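Local coordinates for protein 433aa long hypothetical phosphoribosylglycinamide formyl transferase (Pyrococcus horikoshii, PDB 2DWC) that is a hypothetical protein of the ATP-grasp family, related to PurT, that binds adenosine-5'-diphosphate, at residues 118-122 with 162-166; 121-126 with 137-141. All coordinates share one frame; numbering follows the deposited sequence.

Contacts 1 and 2 pack two pieces of one antiparallel sheet, strands 159-163 and 139-142, against the start of helix 121-132. Their centres lie about 9 Å apart, and they share Arg-121 and Glu-122. The side chains also meet between contacts, with Ile-164 CD1 4.0 Å from Tyr-141 CD2. Both contacts reach the pocket of adenosine-5'-diphosphate (ADP). Contact 1 brings Arg-121 and Lys-162 to the phosphates, with Arg-121 NH2 2.6 Å from ADP O3B. Contact 2 supplies Ser-137 near the adenine, its CB 3.9 Å from ADP N6. Glu-202, on strand 199-203 between these two strands, forms a salt bridge with Lys-162 through OE1 and a hydrogen bond with Ser-137 OG through OE2.

Contact 1. Residues 118-122 with 162-166; sequences AMHRE and KAIMS. With ADP (adenosine-5'-diphosphate), chain H.
Arg-121 lies across Lys-162 at about a right angle where the N-terminus of helix 121-132 meets the end of strand 159-163, part of the antiparallel sheet of the ATP-grasp fold. Lys-162 CB sits over one face of the guanidinium, 3.4 Å from Arg-121 NE. The chain of Arg-121 is extended from CG to NE and carries the group to the ADP phosphate. Ala-163 O is at the guanidinium edge and accepts from Arg-121 NE at 2.9 Å. The donor is tilted 28° from that carbonyl plane. Farther round the edge, beyond the two terminal nitrogens, ADP O3B accepts from Arg-121 NH2 and weakly from NH1. Lys-162 is also extended, and its NZ bonds to both ADP O2A and ADP N7, with a salt bridge to Glu-202. These positive groups probably balance the phosphate charge.

The backbone adds a hydrogen bond from Arg-121 N to Ile-164 O, 2.8 Å long. His-120 is the N-cap residue. Its CG is anti to the backbone N (chi1 -166°), and ND1 accepts a weak capping bond from Glu-122 N, and also a hydrogen bond from Arg-123 N. Ile-164 CG2 lies over one face of the imidazole in a CH-pi contact, 3.7 Å from the ring centroid. Met-165 SD approaches the same ring obliquely. Met-165 also meets Met-119, whose chain is bent at chi2 and chi3, and the two methyls touch. One water accepts from Arg-121 NH2 at 3.1 Å and weakly from Ala-163 N.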
# COMPACT_ATOMS: atom_id res chain seq x y z
N ALA B 118 -20.60 10.66 -19.01
CA ALA B 118 -19.21 10.63 -19.45
C ALA B 118 -18.89 9.68 -20.57
O ALA B 118 -17.87 9.83 -21.26
CB ALA B 118 -18.29 10.33 -18.23
N MET B 119 -19.75 8.71 -20.81
CA MET B 119 -19.43 7.77 -21.87
C MET B 119 -19.93 8.18 -23.26
O MET B 119 -19.70 7.47 -24.23
CB MET B 119 -19.96 6.40 -21.49
CG MET B 119 -21.43 6.33 -21.30
SD MET B 119 -22.16 6.08 -22.92
CE MET B 119 -21.49 4.40 -23.32
N HIS B 120 -20.59 9.33 -23.33
CA HIS B 120 -21.15 9.84 -24.59
C HIS B 120 -20.56 11.24 -24.82
O HIS B 120 -20.89 12.17 -24.09
CB HIS B 120 -22.66 9.90 -24.46
CG HIS B 120 -23.38 10.08 -25.75
ND1 HIS B 120 -23.40 11.29 -26.44
CD2 HIS B 120 -24.14 9.23 -26.48
CE1 HIS B 120 -24.14 11.16 -27.52
NE2 HIS B 120 -24.61 9.92 -27.57
N ARG B 121 -19.74 11.38 -25.85
CA ARG B 121 -19.07 12.66 -26.07
C ARG B 121 -20.00 13.87 -26.21
O ARG B 121 -19.63 14.98 -25.82
CB ARG B 121 -18.12 12.60 -27.27
CG ARG B 121 -17.00 11.58 -27.14
CD ARG B 121 -15.99 11.86 -28.21
NE ARG B 121 -15.04 10.78 -28.38
CZ ARG B 121 -13.94 10.63 -27.66
NH1 ARG B 121 -13.63 11.49 -26.70
NH2 ARG B 121 -13.12 9.62 -27.94
N GLU B 122 -21.21 13.66 -26.74
CA GLU B 122 -22.14 14.78 -26.89
C GLU B 122 -22.80 15.13 -25.55
O GLU B 122 -22.89 16.29 -25.17
CB GLU B 122 -23.22 14.45 -27.93
CG GLU B 122 -24.20 15.61 -28.07
CD GLU B 122 -25.20 15.41 -29.20
OE1 GLU B 122 -25.94 16.37 -29.50
OE2 GLU B 122 -25.23 14.31 -29.76
N LYS B 162 -14.07 12.83 -33.56
CA LYS B 162 -14.17 11.73 -32.60
C LYS B 162 -15.56 11.12 -32.61
O LYS B 162 -16.57 11.83 -32.66
CB LYS B 162 -13.86 12.24 -31.17
CG LYS B 162 -12.61 13.10 -31.05
CD LYS B 162 -12.52 13.79 -29.67
CE LYS B 162 -11.35 14.80 -29.60
NZ LYS B 162 -11.24 15.42 -28.24
N ALA B 163 -15.59 9.79 -32.57
CA ALA B 163 -16.85 9.06 -32.53
C ALA B 163 -17.53 9.40 -31.20
O ALA B 163 -16.88 9.45 -30.15
CB ALA B 163 -16.57 7.56 -32.62
N ILE B 164 -18.84 9.63 -31.24
CA ILE B 164 -19.58 10.00 -30.03
C ILE B 164 -19.53 8.95 -28.90
O ILE B 164 -19.70 9.29 -27.73
CB ILE B 164 -21.05 10.34 -30.38
CG1 ILE B 164 -21.37 11.76 -29.91
CG2 ILE B 164 -22.01 9.34 -29.74
CD1 ILE B 164 -20.49 12.82 -30.55
N MET B 165 -19.31 7.69 -29.26
CA MET B 165 -19.21 6.62 -28.27
C MET B 165 -18.10 5.65 -28.64
O MET B 165 -18.02 5.20 -29.78
CB MET B 165 -20.53 5.88 -28.15
CG MET B 165 -21.35 6.33 -26.96
SD MET B 165 -23.04 5.68 -26.97
CE MET B 165 -22.76 3.93 -26.54
N SER B 166 -17.23 5.35 -27.68
CA SER B 166 -16.11 4.44 -27.90
C SER B 166 -15.30 4.85 -29.13
O SER B 166 -14.78 5.96 -29.20
CB SER B 166 -16.60 2.99 -28.07
OG SER B 166 -17.12 2.47 -26.86
PB ADP H . -9.93 9.73 -25.40
O1B ADP H . -10.44 9.33 -24.07
O2B ADP H . -8.39 9.54 -25.83
O3B ADP H . -10.91 9.90 -26.67
PA ADP H . -9.71 12.36 -26.37
O1A ADP H . -10.03 11.73 -27.67
O2A ADP H . -10.76 13.53 -26.02
O3A ADP H . -9.78 11.32 -25.14
O5' ADP H . -8.24 13.00 -26.36
C5' ADP H . -7.09 12.19 -26.62
C4' ADP H . -5.90 13.11 -26.92
O4' ADP H . -5.99 13.71 -28.22
C3' ADP H . -5.91 14.28 -25.94
O3' ADP H . -5.34 13.86 -24.70
C2' ADP H . -4.94 15.18 -26.69
O2' ADP H . -3.63 14.62 -26.63
C1' ADP H . -5.49 15.06 -28.11
N9 ADP H . -6.63 15.97 -28.32
C8 ADP H . -7.92 15.67 -28.21
N7 ADP H . -8.66 16.75 -28.50
C5 ADP H . -7.83 17.73 -28.81
C6 ADP H . -8.00 19.06 -29.18
N6 ADP H . -9.22 19.57 -29.34
N1 ADP H . -6.91 19.81 -29.41
C2 ADP H . -5.70 19.32 -29.30
N3 ADP H . -5.50 18.05 -28.95
C4 ADP H . -6.53 17.25 -28.70
O HOH W 1 -13.32 8.61 -30.91

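Contact 2. Residues 121-126 with 137-141; sequences RERLRE and SRYMY. With ADP (adenosine-5'-diphosphate), chain H.
Two tyrosine rings from strand 139-142 each take an aliphatic carbon of helix 121-132 on one face. Arg-125 CG sits over the centre of the Tyr-139 ring, 3.6 Å from its centroid. Glu-122 CG lies over the Tyr-141 ring, offset toward the rim, at 3.9 Å from the centroid. Both are CH-pi contacts. At the edge of each ring is Glu-126 OE1.

Tyr-141 OH donates at 2.6 Å to the anti lone pair of Glu-126 OE1. Tyr-139 OH donates at 2.7 Å and meets the same oxygen on its syn side, 24° out of the carboxylate plane. Two donors therefore grip one oxygen, which probably helps to stabilise its negative charge. The Glu-126 chain is bent at chi2 (-49°), which folds the carboxylate back toward the two hydroxyls.

Arg-125 is bent too, at chi2 and chi3. The Arg-125 and Tyr-139 side chains run antiparallel alongside each other, the guanidinium plane perpendicular to the ring. Ser-137 OG lies at the guanidinium edge and accepts from Arg-125 NH1 at 3.0 Å, in a nearly straight bond. The serine hydroxyl is also hydrogen-bonded to Glu-202 OE2, which itself bonds ADP. Arg-125 thus acts from the second shell on a residue of the pocket.

The short helix and strand segments run closer to antiparallel than to parallel, at 142°, with their axes 10.7 Å apart. Strand 139-142 is an outermost strand of the antiparallel sheet of the ATP-grasp fold and pairs with 199-203, where Ile-200 touches both tyrosines. Met-140 packs on helix 145-155, and Leu-124 on strand 286-293.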
# COMPACT_ATOMS: atom_id res chain seq x y z
N ARG B 121 -19.74 11.38 -25.85
CA ARG B 121 -19.07 12.66 -26.07
C ARG B 121 -20.00 13.87 -26.21
O ARG B 121 -19.63 14.98 -25.82
CB ARG B 121 -18.12 12.60 -27.27
CG ARG B 121 -17.00 11.58 -27.14
CD ARG B 121 -15.99 11.86 -28.21
NE ARG B 121 -15.04 10.78 -28.38
CZ ARG B 121 -13.94 10.63 -27.66
NH1 ARG B 121 -13.63 11.49 -26.70
NH2 ARG B 121 -13.12 9.62 -27.94
N GLU B 122 -21.21 13.66 -26.74
CA GLU B 122 -22.14 14.78 -26.89
C GLU B 122 -22.80 15.13 -25.55
O GLU B 122 -22.89 16.29 -25.17
CB GLU B 122 -23.22 14.45 -27.93
CG GLU B 122 -24.20 15.61 -28.07
CD GLU B 122 -25.20 15.41 -29.20
OE1 GLU B 122 -25.94 16.37 -29.50
OE2 GLU B 122 -25.23 14.31 -29.76
N ARG B 123 -23.26 14.12 -24.81
CA ARG B 123 -23.86 14.42 -23.53
C ARG B 123 -22.82 15.12 -22.63
O ARG B 123 -23.13 16.06 -21.91
CB ARG B 123 -24.37 13.13 -22.86
CG ARG B 123 -25.50 12.43 -23.62
CD ARG B 123 -26.19 11.36 -22.75
NE ARG B 123 -25.38 10.15 -22.54
CZ ARG B 123 -25.60 8.99 -23.16
NH1 ARG B 123 -26.60 8.87 -24.03
NH2 ARG B 123 -24.82 7.93 -22.91
N LEU B 124 -21.58 14.66 -22.69
CA LEU B 124 -20.53 15.22 -21.86
C LEU B 124 -20.19 16.66 -22.25
O LEU B 124 -20.17 17.56 -21.41
CB LEU B 124 -19.27 14.38 -21.95
CG LEU B 124 -18.14 14.83 -21.03
CD1 LEU B 124 -18.67 14.93 -19.59
CD2 LEU B 124 -16.98 13.84 -21.15
N ARG B 125 -19.91 16.86 -23.54
CA ARG B 125 -19.56 18.19 -24.01
C ARG B 125 -20.68 19.18 -23.71
O ARG B 125 -20.43 20.28 -23.22
CB ARG B 125 -19.24 18.16 -25.52
CG ARG B 125 -18.77 19.53 -26.10
CD ARG B 125 -17.68 20.24 -25.28
NE ARG B 125 -16.42 19.47 -25.16
CZ ARG B 125 -15.33 19.68 -25.90
NH1 ARG B 125 -15.33 20.62 -26.83
NH2 ARG B 125 -14.23 18.97 -25.67
N GLU B 126 -21.93 18.80 -23.96
CA GLU B 126 -23.02 19.72 -23.67
C GLU B 126 -23.13 20.01 -22.17
O GLU B 126 -23.51 21.10 -21.76
CB GLU B 126 -24.34 19.17 -24.23
CG GLU B 126 -24.35 19.11 -25.77
CD GLU B 126 -23.89 20.43 -26.41
OE1 GLU B 126 -22.83 20.44 -27.08
OE2 GLU B 126 -24.58 21.45 -26.21
N SER B 137 -12.72 23.47 -26.26
CA SER B 137 -12.36 23.66 -27.67
C SER B 137 -13.64 23.97 -28.43
O SER B 137 -14.73 23.56 -28.02
CB SER B 137 -11.76 22.37 -28.23
OG SER B 137 -12.69 21.29 -28.19
N ARG B 138 -13.54 24.71 -29.53
CA ARG B 138 -14.72 24.98 -30.34
C ARG B 138 -15.08 23.67 -31.00
O ARG B 138 -14.21 22.90 -31.38
CB ARG B 138 -14.42 26.01 -31.44
CG ARG B 138 -14.03 27.36 -30.91
CD ARG B 138 -13.52 28.24 -32.05
NE ARG B 138 -12.74 29.37 -31.55
CZ ARG B 138 -13.24 30.34 -30.79
NH1 ARG B 138 -14.53 30.30 -30.45
NH2 ARG B 138 -12.47 31.33 -30.36
N TYR B 139 -16.37 23.43 -31.19
CA TYR B 139 -16.77 22.16 -31.78
C TYR B 139 -18.12 22.23 -32.49
O TYR B 139 -18.87 23.20 -32.36
CB TYR B 139 -16.87 21.12 -30.66
CG TYR B 139 -18.00 21.45 -29.71
CD1 TYR B 139 -17.82 22.39 -28.69
CD2 TYR B 139 -19.28 20.89 -29.87
CE1 TYR B 139 -18.88 22.77 -27.88
CE2 TYR B 139 -20.35 21.27 -29.05
CZ TYR B 139 -20.15 22.21 -28.06
OH TYR B 139 -21.20 22.60 -27.27
N MET B 140 -18.42 21.14 -33.19
CA MET B 140 -19.67 20.93 -33.93
C MET B 140 -19.88 19.43 -34.04
O MET B 140 -18.92 18.67 -33.99
CB MET B 140 -19.57 21.49 -35.35
CG MET B 140 -19.51 22.97 -35.43
SD MET B 140 -19.42 23.46 -37.18
CE MET B 140 -20.81 22.58 -37.83
N TYR B 141 -21.12 19.00 -34.22
CA TYR B 141 -21.37 17.57 -34.39
C TYR B 141 -21.77 17.31 -35.84
O TYR B 141 -22.26 18.21 -36.52
CB TYR B 141 -22.51 17.10 -33.49
CG TYR B 141 -22.30 17.38 -32.02
CD1 TYR B 141 -23.00 18.42 -31.38
CD2 TYR B 141 -21.39 16.65 -31.28
CE1 TYR B 141 -22.78 18.71 -30.04
CE2 TYR B 141 -21.16 16.94 -29.92
CZ TYR B 141 -21.85 17.96 -29.31
OH TYR B 141 -21.65 18.26 -27.99
PB ADP H . -9.93 9.73 -25.40
O1B ADP H . -10.44 9.33 -24.07
O2B ADP H . -8.39 9.54 -25.83
O3B ADP H . -10.91 9.90 -26.67
PA ADP H . -9.71 12.36 -26.37
O1A ADP H . -10.03 11.73 -27.67
O2A ADP H . -10.76 13.53 -26.02
O3A ADP H . -9.78 11.32 -25.14
O5' ADP H . -8.24 13.00 -26.36
C5' ADP H . -7.09 12.19 -26.62
C4' ADP H . -5.90 13.11 -26.92
O4' ADP H . -5.99 13.71 -28.22
C3' ADP H . -5.91 14.28 -25.94
O3' ADP H . -5.34 13.86 -24.70
C2' ADP H . -4.94 15.18 -26.69
O2' ADP H . -3.63 14.62 -26.63
C1' ADP H . -5.49 15.06 -28.11
N9 ADP H . -6.63 15.97 -28.32
C8 ADP H . -7.92 15.67 -28.21
N7 ADP H . -8.66 16.75 -28.50
C5 ADP H . -7.83 17.73 -28.81
C6 ADP H . -8.00 19.06 -29.18
N6 ADP H . -9.22 19.57 -29.34
N1 ADP H . -6.91 19.81 -29.41
C2 ADP H . -5.70 19.32 -29.30
N3 ADP H . -5.50 18.05 -28.95
C4 ADP H . -6.53 17.25 -28.70